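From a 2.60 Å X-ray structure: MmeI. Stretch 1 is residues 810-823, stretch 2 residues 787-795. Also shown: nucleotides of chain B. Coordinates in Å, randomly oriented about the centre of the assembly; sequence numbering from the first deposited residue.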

# COMPACT_ATOMS: atom_id res chain seq x y z
N ARG A 810 -16.26 5.55 5.02
CA ARG A 810 -16.97 4.27 4.98
C ARG A 810 -17.70 4.12 6.29
O ARG A 810 -17.07 4.02 7.35
CB ARG A 810 -16.05 3.07 4.75
CG ARG A 810 -16.84 1.78 4.69
CD ARG A 810 -15.99 0.53 4.57
NE ARG A 810 -15.21 0.55 3.35
CZ ARG A 810 -13.89 0.44 3.34
NH1 ARG A 810 -13.25 0.28 4.49
NH2 ARG A 810 -13.22 0.47 2.19
N TYR A 811 -19.02 4.12 6.24
CA TYR A 811 -19.77 4.00 7.47
C TYR A 811 -19.90 2.53 7.83
O TYR A 811 -19.80 1.65 6.97
CB TYR A 811 -21.16 4.64 7.32
CG TYR A 811 -21.79 4.97 8.65
CD1 TYR A 811 -22.49 4.02 9.36
CD2 TYR A 811 -21.67 6.25 9.21
CE1 TYR A 811 -23.07 4.31 10.59
CE2 TYR A 811 -22.24 6.56 10.45
CZ TYR A 811 -22.93 5.58 11.13
OH TYR A 811 -23.50 5.84 12.35
N SER A 812 -20.11 2.26 9.11
CA SER A 812 -20.52 0.91 9.47
C SER A 812 -21.14 0.94 10.86
O SER A 812 -20.59 1.55 11.78
CB SER A 812 -19.35 -0.06 9.45
OG SER A 812 -18.58 0.12 10.61
N ALA A 813 -22.28 0.25 10.99
CA ALA A 813 -23.04 0.28 12.23
C ALA A 813 -22.20 -0.17 13.42
O ALA A 813 -22.25 0.46 14.49
CB ALA A 813 -24.29 -0.59 12.10
N SER A 814 -21.41 -1.23 13.26
CA SER A 814 -20.71 -1.78 14.42
C SER A 814 -19.49 -0.97 14.84
O SER A 814 -19.05 -1.09 15.99
CB SER A 814 -20.30 -3.23 14.14
OG SER A 814 -19.26 -3.28 13.19
N LEU A 815 -18.92 -0.14 13.96
CA LEU A 815 -17.73 0.63 14.30
C LEU A 815 -18.03 2.06 14.71
O LEU A 815 -17.37 2.60 15.61
CB LEU A 815 -16.75 0.64 13.13
CG LEU A 815 -15.80 -0.55 12.98
CD1 LEU A 815 -15.16 -0.48 11.61
CD2 LEU A 815 -14.73 -0.53 14.07
N VAL A 816 -19.00 2.70 14.07
CA VAL A 816 -19.32 4.09 14.32
C VAL A 816 -20.49 4.20 15.28
O VAL A 816 -20.31 4.48 16.47
CB VAL A 816 -19.66 4.80 13.00
CG1 VAL A 816 -19.82 6.31 13.24
CG2 VAL A 816 -18.60 4.50 11.95
N TYR A 817 -21.69 3.98 14.75
CA TYR A 817 -22.94 4.13 15.50
C TYR A 817 -22.90 3.40 16.84
O TYR A 817 -23.30 3.95 17.87
CB TYR A 817 -24.09 3.62 14.62
CG TYR A 817 -25.49 3.83 15.15
CD1 TYR A 817 -26.08 5.09 15.10
CD2 TYR A 817 -26.25 2.77 15.64
CE1 TYR A 817 -27.37 5.31 15.56
CE2 TYR A 817 -27.55 2.98 16.11
CZ TYR A 817 -28.11 4.26 16.06
OH TYR A 817 -29.40 4.50 16.51
N ASN A 818 -22.44 2.14 16.85
CA ASN A 818 -22.55 1.35 18.07
C ASN A 818 -21.56 1.78 19.14
O ASN A 818 -21.75 1.45 20.32
CB ASN A 818 -22.34 -0.14 17.77
CG ASN A 818 -23.51 -0.75 17.06
OD1 ASN A 818 -24.60 -0.19 17.05
ND2 ASN A 818 -23.29 -1.91 16.47
N THR A 819 -20.50 2.48 18.77
CA THR A 819 -19.53 2.97 19.74
C THR A 819 -19.68 4.46 19.99
O THR A 819 -18.84 5.05 20.67
CB THR A 819 -18.12 2.65 19.28
OG1 THR A 819 -17.88 3.30 18.02
CG2 THR A 819 -17.97 1.16 19.08
N PHE A 820 -20.73 5.06 19.45
CA PHE A 820 -20.95 6.50 19.49
C PHE A 820 -21.45 6.94 20.86
O PHE A 820 -22.57 6.60 21.25
CB PHE A 820 -21.94 6.92 18.40
CG PHE A 820 -22.21 8.40 18.37
CD1 PHE A 820 -21.17 9.30 18.25
CD2 PHE A 820 -23.50 8.88 18.46
CE1 PHE A 820 -21.41 10.65 18.23
CE2 PHE A 820 -23.75 10.23 18.44
CZ PHE A 820 -22.70 11.12 18.33
N PRO A 821 -20.66 7.70 21.62
CA PRO A 821 -21.09 8.09 22.97
C PRO A 821 -22.09 9.23 22.87
O PRO A 821 -21.90 10.17 22.09
CB PRO A 821 -19.79 8.53 23.64
CG PRO A 821 -19.03 9.16 22.50
CD PRO A 821 -19.41 8.40 21.24
N TRP A 822 -23.18 9.13 23.62
CA TRP A 822 -24.30 10.07 23.48
C TRP A 822 -25.08 10.10 24.78
O TRP A 822 -25.62 9.07 25.19
CB TRP A 822 -25.21 9.66 22.31
CG TRP A 822 -26.59 10.30 22.32
CD1 TRP A 822 -27.81 9.66 22.44
CD2 TRP A 822 -26.90 11.71 22.20
NE1 TRP A 822 -28.83 10.58 22.39
CE2 TRP A 822 -28.30 11.84 22.25
CE3 TRP A 822 -26.12 12.86 22.06
CZ2 TRP A 822 -28.94 13.08 22.17
CZ3 TRP A 822 -26.75 14.08 21.97
CH2 TRP A 822 -28.15 14.18 22.03
N ILE A 823 -25.16 11.27 25.40
CA ILE A 823 -25.95 11.43 26.62
C ILE A 823 -27.41 11.65 26.25
O ILE A 823 -27.71 12.38 25.30
CB ILE A 823 -25.42 12.60 27.45
P DC B 5 -13.47 -1.41 7.56
OP1 DC B 5 -12.34 -1.21 8.50
OP2 DC B 5 -14.33 -0.31 7.10
O5' DC B 5 -12.86 -2.02 6.22
C5' DC B 5 -12.09 -3.18 6.26
C4' DC B 5 -12.12 -3.83 4.91
O4' DC B 5 -13.46 -4.19 4.57
C3' DC B 5 -11.73 -2.90 3.77
O3' DC B 5 -10.34 -2.85 3.67
C2' DC B 5 -12.38 -3.58 2.55
C1' DC B 5 -13.50 -4.41 3.18
N1 DC B 5 -14.84 -4.07 2.72
C2 DC B 5 -15.56 -5.01 1.98
O2 DC B 5 -15.03 -6.08 1.71
N3 DC B 5 -16.82 -4.71 1.57
C4 DC B 5 -17.35 -3.52 1.89
N4 DC B 5 -18.59 -3.25 1.48
C5 DC B 5 -16.62 -2.55 2.65
C6 DC B 5 -15.39 -2.87 3.05
P DC B 4 -19.28 -5.43 10.46
OP1 DC B 4 -19.18 -6.28 11.67
OP2 DC B 4 -20.05 -4.16 10.50
O5' DC B 4 -17.80 -5.08 10.05
C5' DC B 4 -17.49 -3.80 9.51
C4' DC B 4 -16.28 -3.95 8.63
O4' DC B 4 -16.58 -4.93 7.61
C3' DC B 4 -15.78 -2.70 7.93
O3' DC B 4 -14.36 -2.61 8.15
C2' DC B 4 -16.16 -2.92 6.45
C1' DC B 4 -16.26 -4.44 6.33
N1 DC B 4 -17.33 -4.93 5.38
C2 DC B 4 -17.15 -6.16 4.74
O2 DC B 4 -16.12 -6.80 4.94
N3 DC B 4 -18.13 -6.62 3.91
C4 DC B 4 -19.23 -5.90 3.72
N4 DC B 4 -20.15 -6.39 2.88
C5 DC B 4 -19.44 -4.64 4.37
C6 DC B 4 -18.47 -4.20 5.19
P DG B 6 -9.64 -1.79 2.70
OP1 DG B 6 -8.22 -1.71 3.12
OP2 DG B 6 -10.48 -0.56 2.70
O5' DG B 6 -9.68 -2.54 1.27
C5' DG B 6 -9.10 -3.84 1.17
C4' DG B 6 -9.21 -4.38 -0.24
O4' DG B 6 -10.61 -4.56 -0.61
C3' DG B 6 -8.61 -3.51 -1.33
O3' DG B 6 -8.18 -4.34 -2.37
C2' DG B 6 -9.80 -2.65 -1.76
C1' DG B 6 -10.99 -3.61 -1.58
N9 DG B 6 -12.22 -2.96 -1.13
C8 DG B 6 -12.32 -1.84 -0.34
N7 DG B 6 -13.56 -1.48 -0.11
C5 DG B 6 -14.32 -2.41 -0.79
C6 DG B 6 -15.73 -2.52 -0.90
O6 DG B 6 -16.59 -1.80 -0.40
N1 DG B 6 -16.09 -3.61 -1.69
C2 DG B 6 -15.21 -4.48 -2.30
N2 DG B 6 -15.75 -5.47 -3.02
N3 DG B 6 -13.89 -4.38 -2.20
C4 DG B 6 -13.52 -3.32 -1.43
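Stretch 2, residues 787-795: GLLSSTMHN

Stretch 2 is helical on both sides of S791, which sits at the N-cap position of the second helix: S791 OG accepts from H794 N at 3.0 Å (N-H...O angle 162°) and donates to L788 O at 2.7 Å, so one hydroxyl ties the two helical segments together. Stretch 1 is mostly loop and turn. By nearest CA atoms, F820 CA pairs with H794 CA at 7.4 Å, and W822 CA pairs with L788 CA at 9.0 Å; between these two pairs the numbering runs in opposite senses. The contact buries 419 Å², both sides summed, and no clear hydrogen bond crosses it.

Aromatic packing centres on H794, whose chi1 is t (177°). Its ring edge meets the face of F820, with centroids 4.8 Å apart and planes at 78°. Toward Y811 the rings approach rim to rim, with centroids at 5.6 Å and planes at 49°; this brings H794 NE2 to 3.0 Å from Y811 OH, a distance whose geometry leaves hydrogen bonding open. V816 CG1 lies 3.7 Å from H794 CE1.

Among apolar contacts, L788 CD1 stands 3.6 Å from the centroid of the six-membered ring of W822, 16° off its normal, a CH-pi contact, while L788 CG lies 3.8 Å from F820 CE2 at the ring edge. L789 CD2 reaches the edge of Y817, 4.0 Å from Y817 CE1.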

# COMPACT_ATOMS: atom_id res chain seq x y z
N GLY A 787 -31.40 14.24 13.61
CA GLY A 787 -30.57 15.34 14.05
C GLY A 787 -29.23 14.84 14.54
O GLY A 787 -28.19 15.40 14.20
N LEU A 788 -29.25 13.75 15.30
CA LEU A 788 -28.02 13.26 15.91
C LEU A 788 -27.01 12.84 14.85
O LEU A 788 -25.84 13.22 14.90
CB LEU A 788 -28.33 12.11 16.85
CG LEU A 788 -27.17 11.78 17.78
CD1 LEU A 788 -26.79 13.02 18.59
CD2 LEU A 788 -27.57 10.63 18.68
N LEU A 789 -27.46 12.07 13.85
CA LEU A 789 -26.56 11.62 12.79
C LEU A 789 -26.21 12.72 11.80
O LEU A 789 -25.28 12.54 11.01
CB LEU A 789 -27.18 10.45 12.03
CG LEU A 789 -27.76 9.34 12.89
CD1 LEU A 789 -28.17 8.20 11.99
CD2 LEU A 789 -26.75 8.89 13.94
N SER A 790 -26.94 13.82 11.81
CA SER A 790 -26.55 14.96 11.00
C SER A 790 -25.47 15.80 11.68
O SER A 790 -24.79 16.58 11.00
CB SER A 790 -27.78 15.84 10.71
N SER A 791 -25.28 15.63 12.98
CA SER A 791 -24.46 16.54 13.76
C SER A 791 -22.99 16.44 13.39
O SER A 791 -22.48 15.37 13.04
CB SER A 791 -24.63 16.24 15.25
OG SER A 791 -23.96 15.04 15.60
N THR A 792 -22.30 17.58 13.50
CA THR A 792 -20.84 17.61 13.40
C THR A 792 -20.21 16.59 14.33
O THR A 792 -19.22 15.94 13.98
CB THR A 792 -20.34 19.02 13.74
OG1 THR A 792 -20.65 19.91 12.67
CG2 THR A 792 -18.84 19.03 13.96
N MET A 793 -20.79 16.42 15.53
CA MET A 793 -20.23 15.51 16.53
C MET A 793 -20.22 14.08 16.03
O MET A 793 -19.23 13.35 16.20
CB MET A 793 -21.03 15.62 17.82
CG MET A 793 -20.62 16.78 18.68
SD MET A 793 -18.91 16.60 19.24
CE MET A 793 -19.15 16.85 21.00
N HIS A 794 -21.33 13.63 15.44
CA HIS A 794 -21.39 12.27 14.94
C HIS A 794 -20.44 12.10 13.77
O HIS A 794 -19.67 11.13 13.73
CB HIS A 794 -22.82 11.92 14.53
CG HIS A 794 -22.94 10.55 13.94
ND1 HIS A 794 -22.64 9.41 14.65
CD2 HIS A 794 -23.29 10.15 12.70
CE1 HIS A 794 -22.82 8.35 13.88
NE2 HIS A 794 -23.21 8.77 12.69
N ASN A 795 -20.46 13.04 12.81
CA ASN A 795 -19.57 12.97 11.65
C ASN A 795 -18.11 13.05 12.07
O ASN A 795 -17.23 12.45 11.43
CB ASN A 795 -19.89 14.08 10.66
CG ASN A 795 -21.12 13.80 9.84
OD1 ASN A 795 -21.07 13.03 8.88
ND2 ASN A 795 -22.24 14.43 10.19